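Local coordinates for CRISPR-associated protein CasA/Cse1 (Thermus thermophilus, PDB 4AN8) that serves as a subunit of the Cascade ribonucleoprotein complex of a type I-E CRISPR system, probably helping it to recognise invading DNA, at residues A[67-70]-A[71-74]; A[77-80]-A[81-84]; A[101-104]-A[105-108]; A[368-372]-A[373-377]. All coordinates share one frame; numbering follows the deposited sequence.

Contact 1 (A[67-70]-A[71-74]); sequences ALSG and PRCP
The Schellman motif that ends helix 50-67 places the carbonyl of Ser69 where the side chain of Arg72, three residues on, can turn back and hold it. Arg72 NE donates to Ser69 O at 2.7 Å. The bond is nearly straight, 168° at the hydrogen, and the oxygen lies at the edge of the guanidinium, close to its plane. Alongside, Arg72 NH2 comes to 3.5 Å from Ser69 OG, so the edge carrying NE and NH2 is the one turned toward the serine. This return is made possible by a bend at chi2 (-64°) of the arginine, followed by an extended run through CD.

Ser69, with positive phi, is the C-prime residue of the motif: its own N bonds back to Arg66 O, while Gly70 N reaches His65 O, and the chain then leaves the helix axis. Gly70 is buried and fully extended, and the peptide joining it to Pro71 is cis, which brings Gly70 CA and Pro71 CA to 2.9 Å of each other. At this cis corner the chain swings toward helix 74-83, with Pro71 buried.

Gly70 O is taken by His65 ND1, tying the cis peptide back to the last turns of the helix. Arg72 rests on Thr211 and Pro212, and Ser69 also touches Pro212. The ring of Pro71 faces helix 74-83, where it touches Asp76 in the first turn.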
ATOM      1  N   ALA A  67      10.635  12.460  16.786  1.00 25.16           N
ATOM      2  CA  ALA A  67      11.674  12.282  17.792  1.00 25.16           C
ATOM      3  C   ALA A  67      13.038  12.731  17.296  1.00 25.16           C
ATOM      4  O   ALA A  67      13.803  13.291  18.062  1.00 25.16           O
ATOM      5  CB  ALA A  67      11.730  10.858  18.269  1.00 23.01           C
ATOM      6  N   LEU A  68      13.338  12.501  16.022  1.00 25.10           N
ATOM      7  CA  LEU A  68      14.640  12.868  15.457  1.00 25.10           C
ATOM      8  C   LEU A  68      14.575  14.216  14.738  1.00 25.10           C
ATOM      9  O   LEU A  68      15.579  14.721  14.252  1.00 25.10           O
ATOM     10  CB  LEU A  68      15.151  11.787  14.496  1.00 33.51           C
ATOM     11  CG  LEU A  68      15.221  10.386  15.114  1.00 33.51           C
ATOM     12  CD1 LEU A  68      15.579   9.330  14.090  1.00 33.51           C
ATOM     13  CD2 LEU A  68      16.214  10.376  16.268  1.00 33.51           C
ATOM     14  N   SER A  69      13.380  14.776  14.645  1.00 33.89           N
ATOM     15  CA  SER A  69      13.222  16.070  14.022  1.00 33.89           C
ATOM     16  C   SER A  69      13.890  16.090  12.647  1.00 33.89           C
ATOM     17  O   SER A  69      14.545  17.055  12.274  1.00 33.89           O
ATOM     18  CB  SER A  69      13.816  17.134  14.939  1.00 39.92           C
ATOM     19  OG  SER A  69      13.271  18.392  14.634  1.00 39.92           O
ATOM     20  N   GLY A  70      13.718  15.006  11.899  1.00 28.01           N
ATOM     21  CA  GLY A  70      14.398  14.794  10.622  1.00 28.01           C
ATOM     22  C   GLY A  70      13.972  13.445  10.051  1.00 28.01           C
ATOM     23  O   GLY A  70      12.878  12.980  10.346  1.00 28.01           O
ATOM     24  N   PRO A  71      14.844  12.791   9.262  1.00 25.36           N
ATOM     25  CA  PRO A  71      16.203  13.244   8.938  1.00 25.36           C
ATOM     26  C   PRO A  71      16.136  14.432   8.007  1.00 25.36           C
ATOM     27  O   PRO A  71      15.310  14.424   7.101  1.00 25.36           O
ATOM     28  CB  PRO A  71      16.803  12.046   8.200  1.00 24.55           C
ATOM     29  CG  PRO A  71      15.632  11.359   7.590  1.00 24.55           C
ATOM     30  CD  PRO A  71      14.532  11.503   8.611  1.00 24.55           C
ATOM     31  N   ARG A  72      16.964  15.446   8.240  1.00 34.39           N
ATOM     32  CA  ARG A  72      16.996  16.612   7.369  1.00 34.39           C
ATOM     33  C   ARG A  72      17.688  16.294   6.060  1.00 34.39           C
ATOM     34  O   ARG A  72      17.465  16.951   5.059  1.00 34.39           O
ATOM     35  CB  ARG A  72      17.731  17.779   8.037  1.00 48.23           C
ATOM     36  CG  ARG A  72      17.157  18.207   9.367  1.00 48.23           C
ATOM     37  CD  ARG A  72      15.737  18.743   9.243  1.00 48.23           C
ATOM     38  NE  ARG A  72      15.223  19.095  10.564  1.00 48.23           N
ATOM     39  CZ  ARG A  72      15.208  20.332  11.061  1.00 48.23           C
ATOM     40  NH1 ARG A  72      15.649  21.348  10.333  1.00 48.23           N
ATOM     41  NH2 ARG A  72      14.733  20.553  12.284  1.00 48.23           N
ATOM     42  N   CYS A  73      18.556  15.297   6.071  1.00 27.13           N
ATOM     43  CA  CYS A  73      19.367  15.008   4.891  1.00 27.13           C
ATOM     44  C   CYS A  73      19.477  13.521   4.697  1.00 27.13           C
ATOM     45  O   CYS A  73      19.474  12.798   5.676  1.00 27.13           O
ATOM     46  CB  CYS A  73      20.774  15.566   5.074  1.00 65.67           C
ATOM     47  SG  CYS A  73      20.799  17.340   5.115  1.00 65.67           S
ATOM     48  N   PRO A  74      19.601  13.068   3.437  1.00 31.71           N
ATOM     49  CA  PRO A  74      19.807  11.639   3.197  1.00 31.71           C
ATOM     50  C   PRO A  74      21.098  11.182   3.863  1.00 31.71           C
ATOM     51  O   PRO A  74      21.158  10.041   4.319  1.00 31.71           O
ATOM     52  CB  PRO A  74      19.911  11.529   1.670  1.00 25.39           C
ATOM     53  CG  PRO A  74      19.385  12.831   1.124  1.00 25.39           C
ATOM     54  CD  PRO A  74      19.579  13.863   2.192  1.00 25.39           C
TER

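Contact 2 (A[77-80]-A[81-84])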
ATOM      1  N   VAL A  77      20.565   9.584   7.130  1.00 25.12           N
ATOM      2  CA  VAL A  77      20.003   8.240   7.087  1.00 25.12           C
ATOM      3  C   VAL A  77      21.143   7.253   6.880  1.00 25.12           C
ATOM      4  O   VAL A  77      21.171   6.181   7.484  1.00 25.12           O
ATOM      5  CB  VAL A  77      18.941   8.102   5.959  1.00 23.65           C
ATOM      6  CG1 VAL A  77      18.467   6.675   5.857  1.00 23.65           C
ATOM      7  CG2 VAL A  77      17.747   9.024   6.240  1.00 23.65           C
ATOM      8  N   LEU A  78      22.087   7.645   6.026  1.00 28.35           N
ATOM      9  CA  LEU A  78      23.281   6.861   5.728  1.00 28.35           C
ATOM     10  C   LEU A  78      24.134   6.624   6.971  1.00 28.35           C
ATOM     11  O   LEU A  78      24.554   5.494   7.251  1.00 28.35           O
ATOM     12  CB  LEU A  78      24.116   7.590   4.675  1.00 57.94           C
ATOM     13  CG  LEU A  78      23.853   7.220   3.223  1.00 57.94           C
ATOM     14  CD1 LEU A  78      24.583   8.167   2.285  1.00 57.94           C
ATOM     15  CD2 LEU A  78      24.287   5.776   2.994  1.00 57.94           C
ATOM     16  N   ASP A  79      24.391   7.695   7.709  1.00 37.73           N
ATOM     17  CA  ASP A  79      25.030   7.570   9.008  1.00 37.73           C
ATOM     18  C   ASP A  79      24.356   6.474   9.830  1.00 37.73           C
ATOM     19  O   ASP A  79      25.016   5.537  10.272  1.00 37.73           O
ATOM     20  CB  ASP A  79      24.959   8.894   9.781  1.00 86.69           C
ATOM     21  CG  ASP A  79      26.074   9.851   9.413  1.00 86.69           C
ATOM     22  OD1 ASP A  79      27.234   9.403   9.317  1.00 86.69           O
ATOM     23  OD2 ASP A  79      25.794  11.057   9.225  1.00 86.69           O
ATOM     24  N   TRP A  80      23.046   6.594  10.051  1.00 31.31           N
ATOM     25  CA  TRP A  80      22.360   5.640  10.917  1.00 31.31           C
ATOM     26  C   TRP A  80      22.469   4.245  10.349  1.00 31.31           C
ATOM     27  O   TRP A  80      22.516   3.274  11.089  1.00 31.31           O
ATOM     28  CB  TRP A  80      20.895   6.025  11.119  1.00 25.57           C
ATOM     29  CG  TRP A  80      20.773   7.404  11.645  1.00 25.57           C
ATOM     30  CD1 TRP A  80      21.701   8.079  12.386  1.00 25.57           C
ATOM     31  CD2 TRP A  80      19.670   8.301  11.460  1.00 25.57           C
ATOM     32  NE1 TRP A  80      21.238   9.337  12.687  1.00 25.57           N
ATOM     33  CE2 TRP A  80      19.997   9.502  12.125  1.00 25.57           C
ATOM     34  CE3 TRP A  80      18.439   8.202  10.806  1.00 25.57           C
ATOM     35  CZ2 TRP A  80      19.145  10.602  12.142  1.00 25.57           C
ATOM     36  CZ3 TRP A  80      17.588   9.291  10.826  1.00 25.57           C
ATOM     37  CH2 TRP A  80      17.943  10.476  11.493  1.00 25.57           C
ATOM     38  N   TRP A  81      22.505   4.151   9.031  1.00 31.64           N
ATOM     39  CA  TRP A  81      22.683   2.865   8.381  1.00 31.64           C
ATOM     40  C   TRP A  81      24.056   2.307   8.747  1.00 31.64           C
ATOM     41  O   TRP A  81      24.176   1.156   9.140  1.00 31.64           O
ATOM     42  CB  TRP A  81      22.568   2.999   6.856  1.00 26.98           C
ATOM     43  CG  TRP A  81      22.552   1.693   6.169  1.00 26.98           C
ATOM     44  CD1 TRP A  81      23.567   0.773   6.130  1.00 26.98           C
ATOM     45  CD2 TRP A  81      21.465   1.122   5.418  1.00 26.98           C
ATOM     46  NE1 TRP A  81      23.180  -0.328   5.406  1.00 26.98           N
ATOM     47  CE2 TRP A  81      21.896  -0.140   4.955  1.00 26.98           C
ATOM     48  CE3 TRP A  81      20.175   1.557   5.088  1.00 26.98           C
ATOM     49  CZ2 TRP A  81      21.075  -0.978   4.166  1.00 26.98           C
ATOM     50  CZ3 TRP A  81      19.358   0.714   4.315  1.00 26.98           C
ATOM     51  CH2 TRP A  81      19.816  -0.531   3.866  1.00 26.98           C
ATOM     52  N   ARG A  82      25.089   3.130   8.587  1.00 37.89           N
ATOM     53  CA  ARG A  82      26.456   2.725   8.915  1.00 37.89           C
ATOM     54  C   ARG A  82      26.587   2.291  10.378  1.00 37.89           C
ATOM     55  O   ARG A  82      27.165   1.244  10.668  1.00 37.89           O
ATOM     56  CB  ARG A  82      27.464   3.842   8.594  1.00 51.38           C
ATOM     57  CG  ARG A  82      27.987   3.816   7.164  1.00 51.38           C
ATOM     58  CD  ARG A  82      29.151   4.790   6.944  1.00 51.38           C
ATOM     59  NE  ARG A  82      28.791   6.119   7.414  1.00 51.38           N
ATOM     60  CZ  ARG A  82      28.240   7.064   6.658  1.00 51.38           C
ATOM     61  NH1 ARG A  82      28.008   6.846   5.366  1.00 51.38           N
ATOM     62  NH2 ARG A  82      27.933   8.238   7.197  1.00 51.38           N
ATOM     63  N   LYS A  83      26.039   3.084  11.293  1.00 39.56           N
ATOM     64  CA  LYS A  83      26.154   2.797  12.724  1.00 39.56           C
ATOM     65  C   LYS A  83      25.316   1.608  13.166  1.00 39.56           C
ATOM     66  O   LYS A  83      25.525   1.068  14.250  1.00 39.56           O
ATOM     67  CB  LYS A  83      25.819   4.029  13.556  1.00 59.80           C
ATOM     68  CG  LYS A  83      27.050   4.735  14.081  1.00 59.80           C
ATOM     69  CD  LYS A  83      26.750   6.162  14.488  1.00 59.80           C
ATOM     70  CE  LYS A  83      26.722   7.072  13.275  1.00 59.80           C
ATOM     71  NZ  LYS A  83      26.108   8.390  13.600  1.00 59.80           N
ATOM     72  N   GLY A  84      24.371   1.188  12.328  1.00 29.78           N
ATOM     73  CA  GLY A  84      23.544   0.053  12.683  1.00 29.78           C
ATOM     74  C   GLY A  84      22.436   0.389  13.665  1.00 29.78           C
ATOM     75  O   GLY A  84      21.917  -0.492  14.345  1.00 29.78           O
TER
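Asp79 and Arg82, one helical turn apart, meet with their flat ends almost perpendicular, the carboxylate and guanidinium planes standing 89° to each other. The salt bridge therefore rests on a single pair of atoms, Asp79 OD1 and Arg82 NH2, at 2.5 Å. Its hydrogen-bond geometry is weak, 129° at the hydrogen, and Asp79 is poorly ordered, so the exact geometry of the bridge is uncertain. A bend at chi3 (-52°) folds the arginine back along the helix and lays one face of its guanidinium above the backbone, with Leu78 O 4.0 Å from the plane and over its centre. Arg82 NH1, 4.0 Å from Leu78 CB, has a second carboxylate in Glu335.

Lys83 likewise turns back, its CE passing 3.8 Å from Asp79 O. Its NZ stops 4.5 Å from Asp79 OD1, too far for a salt bridge, although the two charges would still attract. Trp81 behaves otherwise: its CB sits 3.2 Å from Leu78 O, while the indole leads away from the preceding turn. Beneath these side chains run regular helical bonds, among them Arg82 N to Leu78 O at 2.8 Å, until Gly84, with positive phi, closes the helix in a Schellman motif.

Val77, Trp80 and Trp81 pack on Leu204 of helix 199-206, and Val77, Leu78 and Trp81 lie against helix 320-333.

Contact 3 (A[101-104]-A[105-108])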
ATOM      1  N   ARG A 101       0.302   9.789  26.275  1.00 20.97           N
ATOM      2  CA  ARG A 101      -0.633   9.814  25.146  1.00 20.97           C
ATOM      3  C   ARG A 101      -0.720   8.462  24.395  1.00 20.97           C
ATOM      4  O   ARG A 101      -1.462   8.331  23.416  1.00 20.97           O
ATOM      5  CB  ARG A 101      -0.300  10.959  24.177  1.00 24.27           C
ATOM      6  CG  ARG A 101      -0.443  12.385  24.774  1.00 24.27           C
ATOM      7  CD  ARG A 101      -1.882  12.765  25.102  1.00 24.27           C
ATOM      8  NE  ARG A 101      -2.730  12.807  23.909  1.00 24.27           N
ATOM      9  CZ  ARG A 101      -2.937  13.886  23.153  1.00 24.27           C
ATOM     10  NH1 ARG A 101      -2.370  15.046  23.464  1.00 24.27           N
ATOM     11  NH2 ARG A 101      -3.732  13.808  22.083  1.00 24.27           N
ATOM     12  N   PHE A 102       0.002   7.453  24.875  1.00 23.88           N
ATOM     13  CA  PHE A 102       0.074   6.174  24.164  1.00 23.88           C
ATOM     14  C   PHE A 102      -0.623   5.036  24.868  1.00 23.88           C
ATOM     15  O   PHE A 102      -0.442   3.875  24.507  1.00 23.88           O
ATOM     16  CB  PHE A 102       1.525   5.789  23.884  1.00 19.61           C
ATOM     17  CG  PHE A 102       2.107   6.465  22.674  1.00 19.61           C
ATOM     18  CD1 PHE A 102       2.687   7.717  22.784  1.00 19.61           C
ATOM     19  CD2 PHE A 102       2.037   5.854  21.416  1.00 19.61           C
ATOM     20  CE1 PHE A 102       3.229   8.330  21.686  1.00 19.61           C
ATOM     21  CE2 PHE A 102       2.562   6.459  20.302  1.00 19.61           C
ATOM     22  CZ  PHE A 102       3.171   7.696  20.430  1.00 19.61           C
ATOM     23  N   PHE A 103      -1.426   5.361  25.870  1.00 20.36           N
ATOM     24  CA  PHE A 103      -2.283   4.351  26.484  1.00 20.36           C
ATOM     25  C   PHE A 103      -3.493   4.086  25.597  1.00 20.36           C
ATOM     26  O   PHE A 103      -4.160   5.014  25.116  1.00 20.36           O
ATOM     27  CB  PHE A 103      -2.742   4.754  27.895  1.00 24.15           C
ATOM     28  CG  PHE A 103      -1.653   4.707  28.945  1.00 24.15           C
ATOM     29  CD1 PHE A 103      -1.368   3.536  29.613  1.00 24.15           C
ATOM     30  CD2 PHE A 103      -0.942   5.854  29.285  1.00 24.15           C
ATOM     31  CE1 PHE A 103      -0.377   3.488  30.595  1.00 24.15           C
ATOM     32  CE2 PHE A 103       0.057   5.809  30.272  1.00 24.15           C
ATOM     33  CZ  PHE A 103       0.326   4.625  30.922  1.00 24.15           C
ATOM     34  N   LEU A 104      -3.768   2.799  25.390  1.00 27.34           N
ATOM     35  CA  LEU A 104      -4.918   2.379  24.606  1.00 27.34           C
ATOM     36  C   LEU A 104      -6.228   2.730  25.325  1.00 27.34           C
ATOM     37  O   LEU A 104      -7.224   3.043  24.682  1.00 27.34           O
ATOM     38  CB  LEU A 104      -4.849   0.870  24.348  1.00 18.67           C
ATOM     39  CG  LEU A 104      -5.825   0.329  23.307  1.00 18.67           C
ATOM     40  CD1 LEU A 104      -5.638   1.067  21.938  1.00 18.67           C
ATOM     41  CD2 LEU A 104      -5.733  -1.195  23.177  1.00 18.67           C
ATOM     42  N   PHE A 105      -6.225   2.635  26.653  1.00 23.39           N
ATOM     43  CA  PHE A 105      -7.364   3.058  27.493  1.00 23.39           C
ATOM     44  C   PHE A 105      -6.882   4.121  28.483  1.00 23.39           C
ATOM     45  O   PHE A 105      -5.845   3.958  29.145  1.00 23.39           O
ATOM     46  CB  PHE A 105      -7.981   1.878  28.254  1.00 19.94           C
ATOM     47  CG  PHE A 105      -8.334   0.718  27.376  1.00 19.94           C
ATOM     48  CD1 PHE A 105      -9.560   0.666  26.734  1.00 19.94           C
ATOM     49  CD2 PHE A 105      -7.424  -0.316  27.181  1.00 19.94           C
ATOM     50  CE1 PHE A 105      -9.885  -0.409  25.901  1.00 19.94           C
ATOM     51  CE2 PHE A 105      -7.733  -1.419  26.352  1.00 19.94           C
ATOM     52  CZ  PHE A 105      -8.953  -1.462  25.701  1.00 19.94           C
ATOM     53  N   HIS A 106      -7.628   5.217  28.559  1.00 28.90           N
ATOM     54  CA  HIS A 106      -7.194   6.384  29.304  1.00 28.90           C
ATOM     55  C   HIS A 106      -8.398   7.268  29.548  1.00 28.90           C
ATOM     56  O   HIS A 106      -9.213   7.465  28.649  1.00 28.90           O
ATOM     57  CB  HIS A 106      -6.143   7.138  28.501  1.00 30.84           C
ATOM     58  CG  HIS A 106      -5.343   8.100  29.311  1.00 30.84           C
ATOM     59  ND1 HIS A 106      -5.786   9.372  29.609  1.00 30.84           N
ATOM     60  CD2 HIS A 106      -4.130   7.975  29.903  1.00 30.84           C
ATOM     61  CE1 HIS A 106      -4.876   9.993  30.340  1.00 30.84           C
ATOM     62  NE2 HIS A 106      -3.862   9.166  30.534  1.00 30.84           N
ATOM     63  N   PRO A 107      -8.522   7.817  30.762  1.00 31.71           N
ATOM     64  CA  PRO A 107      -9.729   8.614  31.037  1.00 31.71           C
ATOM     65  C   PRO A 107      -9.774   9.936  30.266  1.00 31.71           C
ATOM     66  O   PRO A 107     -10.866  10.447  30.065  1.00 31.71           O
ATOM     67  CB  PRO A 107      -9.646   8.873  32.546  1.00 41.39           C
ATOM     68  CG  PRO A 107      -8.193   8.794  32.860  1.00 41.39           C
ATOM     69  CD  PRO A 107      -7.605   7.768  31.915  1.00 41.39           C
ATOM     70  N   GLU A 108      -8.625  10.449  29.821  1.00 33.71           N
ATOM     71  CA  GLU A 108      -8.539  11.769  29.202  1.00 33.71           C
ATOM     72  C   GLU A 108      -8.051  11.769  27.752  1.00 33.71           C
ATOM     73  O   GLU A 108      -8.509  12.583  26.934  1.00 33.71           O
ATOM     74  CB  GLU A 108      -7.624  12.684  30.024  1.00100.06           C
ATOM     75  CG  GLU A 108      -8.195  13.111  31.363  1.00100.06           C
ATOM     76  CD  GLU A 108      -9.404  14.016  31.215  1.00100.06           C
ATOM     77  OE1 GLU A 108      -9.331  14.986  30.428  1.00100.06           O
ATOM     78  OE2 GLU A 108     -10.431  13.752  31.879  1.00100.06           O
TER
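Between the extended residues Phe103 and Phe105 the backbone takes helical angles at Leu104, turning a corner that separates the strand directions before and after it. Leu104 and Phe105, though consecutive, consequently point the same way and lie side by side. The leucine covers one face of the phenylalanine ring, its CG 4.0 Å above the plane and displaced toward the rim, and Leu104 CD2 touches Phe105 CE2 at 3.8 Å.

Phe103 looks in another direction and meets His106. Their rings approach obliquely, centroids 5.9 Å apart and planes at 37°, and Phe103 CD2 comes to 3.9 Å from His106 CD2 at the edge of the imidazole. Phe103 CB also lies 3.4 Å from Phe105 O.

His106 is held from its other end. Its ND1 accepts from Glu108 N at 3.0 Å, the donor tilted somewhat out of the ring plane, and from Ala109 N as well; NE2 is then probably the protonated nitrogen. Pro107 CD sits 3.3 Å above one face of the imidazole, and together these neighbours probably restrict the ring's rotation. Farther out, Phe105 meets the ring of Tyr154, and both Leu104 and Phe105 pack on Leu254 of strand 250-256.

Along strand 10-12, Leu104 pairs through its backbone with Phe11, and Phe105 with Lys10. Leu104 and Phe105 both stand opposite Lys10, the signature of a classic beta bulge, in which one extra residue on one strand bends the chain and disturbs the alternation of side chains.

Contact 4 (A[368-372]-A[373-377])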
ATOM      1  N   GLY A 368      19.439   1.067 -10.466  1.00 40.62           N
ATOM      2  CA  GLY A 368      19.442   2.253 -11.308  1.00 40.62           C
ATOM      3  C   GLY A 368      18.074   2.603 -11.861  1.00 40.62           C
ATOM      4  O   GLY A 368      17.961   3.190 -12.936  1.00 40.62           O
ATOM      5  N   LEU A 369      17.033   2.265 -11.104  1.00 33.45           N
ATOM      6  CA  LEU A 369      15.667   2.358 -11.600  1.00 33.45           C
ATOM      7  C   LEU A 369      15.356   3.763 -12.110  1.00 33.45           C
ATOM      8  O   LEU A 369      14.769   3.920 -13.182  1.00 33.45           O
ATOM      9  CB  LEU A 369      14.658   1.907 -10.530  1.00 33.00           C
ATOM     10  CG  LEU A 369      13.189   2.136 -10.902  1.00 33.00           C
ATOM     11  CD1 LEU A 369      12.831   1.252 -12.085  1.00 33.00           C
ATOM     12  CD2 LEU A 369      12.242   1.902  -9.731  1.00 33.00           C
ATOM     13  N   LEU A 370      15.776   4.788 -11.378  1.00 37.74           N
ATOM     14  CA  LEU A 370      15.392   6.153 -11.744  1.00 37.74           C
ATOM     15  C   LEU A 370      16.405   6.912 -12.610  1.00 37.74           C
ATOM     16  O   LEU A 370      16.490   8.135 -12.548  1.00 37.74           O
ATOM     17  CB  LEU A 370      15.007   6.971 -10.504  1.00 32.32           C
ATOM     18  CG  LEU A 370      13.731   6.545  -9.759  1.00 32.32           C
ATOM     19  CD1 LEU A 370      13.388   7.516  -8.646  1.00 32.32           C
ATOM     20  CD2 LEU A 370      12.548   6.415 -10.700  1.00 32.32           C
ATOM     21  N   THR A 371      17.165   6.187 -13.425  1.00 38.50           N
ATOM     22  CA  THR A 371      18.030   6.807 -14.436  1.00 38.50           C
ATOM     23  C   THR A 371      17.286   6.847 -15.777  1.00 38.50           C
ATOM     24  O   THR A 371      16.355   6.070 -15.984  1.00 38.50           O
ATOM     25  CB  THR A 371      19.341   6.011 -14.606  1.00 35.33           C
ATOM     26  OG1 THR A 371      19.037   4.688 -15.057  1.00 35.33           O
ATOM     27  CG2 THR A 371      20.089   5.910 -13.271  1.00 35.33           C
ATOM     28  N   PRO A 372      17.687   7.754 -16.691  1.00 36.49           N
ATOM     29  CA  PRO A 372      17.036   7.897 -18.007  1.00 36.49           C
ATOM     30  C   PRO A 372      17.025   6.613 -18.834  1.00 36.49           C
ATOM     31  O   PRO A 372      16.048   6.327 -19.517  1.00 36.49           O
ATOM     32  CB  PRO A 372      17.896   8.959 -18.708  1.00 36.82           C
ATOM     33  CG  PRO A 372      18.451   9.779 -17.594  1.00 36.82           C
ATOM     34  CD  PRO A 372      18.706   8.800 -16.467  1.00 36.82           C
ATOM     35  N   LYS A 373      18.105   5.848 -18.776  1.00 34.54           N
ATOM     36  CA  LYS A 373      18.185   4.619 -19.545  1.00 34.54           C
ATOM     37  C   LYS A 373      17.197   3.587 -19.001  1.00 34.54           C
ATOM     38  O   LYS A 373      16.360   3.076 -19.745  1.00 34.54           O
ATOM     39  CB  LYS A 373      19.622   4.071 -19.558  1.00 76.34           C
ATOM     40  CG  LYS A 373      19.773   2.628 -20.040  1.00 76.34           C
ATOM     41  CD  LYS A 373      18.970   2.326 -21.309  1.00 76.34           C
ATOM     42  CE  LYS A 373      19.484   3.078 -22.520  1.00 76.34           C
ATOM     43  NZ  LYS A 373      18.772   2.657 -23.764  1.00 76.34           N
ATOM     44  N   ALA A 374      17.290   3.294 -17.704  1.00 31.61           N
ATOM     45  CA  ALA A 374      16.333   2.392 -17.076  1.00 31.61           C
ATOM     46  C   ALA A 374      14.897   2.865 -17.315  1.00 31.61           C
ATOM     47  O   ALA A 374      14.034   2.068 -17.658  1.00 31.61           O
ATOM     48  CB  ALA A 374      16.624   2.247 -15.587  1.00 26.55           C
ATOM     49  N   GLU A 375      14.635   4.157 -17.151  1.00 32.38           N
ATOM     50  CA  GLU A 375      13.271   4.648 -17.343  1.00 32.38           C
ATOM     51  C   GLU A 375      12.846   4.407 -18.786  1.00 32.38           C
ATOM     52  O   GLU A 375      11.706   4.034 -19.055  1.00 32.38           O
ATOM     53  CB  GLU A 375      13.131   6.119 -16.942  1.00 48.92           C
ATOM     54  CG  GLU A 375      13.257   6.323 -15.427  1.00 48.92           C
ATOM     55  CD  GLU A 375      12.994   7.747 -14.958  1.00 48.92           C
ATOM     56  OE1 GLU A 375      12.417   8.558 -15.714  1.00 48.92           O
ATOM     57  OE2 GLU A 375      13.362   8.054 -13.811  1.00 48.92           O
ATOM     58  N   GLU A 376      13.788   4.600 -19.705  1.00 37.86           N
ATOM     59  CA  GLU A 376      13.549   4.398 -21.126  1.00 37.86           C
ATOM     60  C   GLU A 376      13.211   2.940 -21.388  1.00 37.86           C
ATOM     61  O   GLU A 376      12.230   2.636 -22.069  1.00 37.86           O
ATOM     62  CB  GLU A 376      14.785   4.815 -21.929  1.00107.78           C
ATOM     63  CG  GLU A 376      14.918   4.170 -23.300  1.00107.78           C
ATOM     64  CD  GLU A 376      16.287   4.405 -23.925  1.00107.78           C
ATOM     65  OE1 GLU A 376      16.830   5.524 -23.786  1.00107.78           O
ATOM     66  OE2 GLU A 376      16.826   3.466 -24.550  1.00107.78           O
ATOM     67  N   ASN A 377      14.018   2.042 -20.837  1.00 33.89           N
ATOM     68  CA  ASN A 377      13.758   0.611 -20.970  1.00 33.89           C
ATOM     69  C   ASN A 377      12.390   0.205 -20.420  1.00 33.89           C
ATOM     70  O   ASN A 377      11.677  -0.592 -21.037  1.00 33.89           O
ATOM     71  CB  ASN A 377      14.858  -0.215 -20.309  1.00 45.29           C
ATOM     72  CG  ASN A 377      16.141  -0.175 -21.082  1.00 45.29           C
ATOM     73  OD1 ASN A 377      16.133   0.051 -22.291  1.00 45.29           O
ATOM     74  ND2 ASN A 377      17.262  -0.373 -20.394  1.00 45.29           N
TER
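Thr371 meets the first turn of helix 372-403 with two oxygens, its carbonyl and its hydroxyl. Glu375 N donates to Thr371 O at 2.8 Å, a nearly straight helical bond (162°). Ala374 N points to Thr371 OG1 at 3.5 Å, a weak capping bond that nevertheless marks the threonine as the N-cap. With chi1 at 62°, OG1 sits between the backbone N and the carbonyl carbon, from where it can face the helix and the preceding loop at once.

On the loop side the hydroxyl gives its proton to Gly368 O at 2.8 Å, lying in the carbonyl plane. The same oxygen accepts Thr371 N, closing a type I beta turn from Gly368 to Thr371, so two bonds from one residue grip it. The methyl of Ala374 packs closely against the carbonyls of this turn, its CB 3.1 Å from Gly368 O and 3.5 Å from Leu369 O.

Glu375, extended beyond CG, reaches back past Thr371 O to Leu370, with CG 3.2 Å from Thr371 O and OE2 3.6 Å from Leu370 CD2. Its other carboxylate oxygen, OE1, forms a salt bridge with Arg313, which also touches Pro372. Leu370 O, an acceptor near OE2, would disfavour the charged form, but Arg313 and the helix start probably outweigh it.

The turn lies in the loop between strand 354-364 and helix 372-403; Leu370 N is held by Glu326 of helix 320-333 and Gly368 N by Glu449. Ala374 rests on Val448, and Asn377 lies against Ser453 and Leu454 at the start of helix 453-476.

Contacts 1 and 2 are neighbours, their centres 12 Å apart. The loop 67-74 leads into helix 74-83 and folds against it, with Pro71 CG 3.4 Å from Val77 CG2 and Leu68 CD1 3.7 Å from Trp80 CH2. Each contains a Schellman motif, so the two cover successive helix ends. Contact 3 lies farther along the chain, beyond helix 88-98, with its nearest atoms about 9 Å from contact 1 and about 17 Å from contact 2. Contact 4, a helix start rather than an end, belongs to the C-terminal helical part; its centre is 48 Å from that of contact 3, across the centre of the chain.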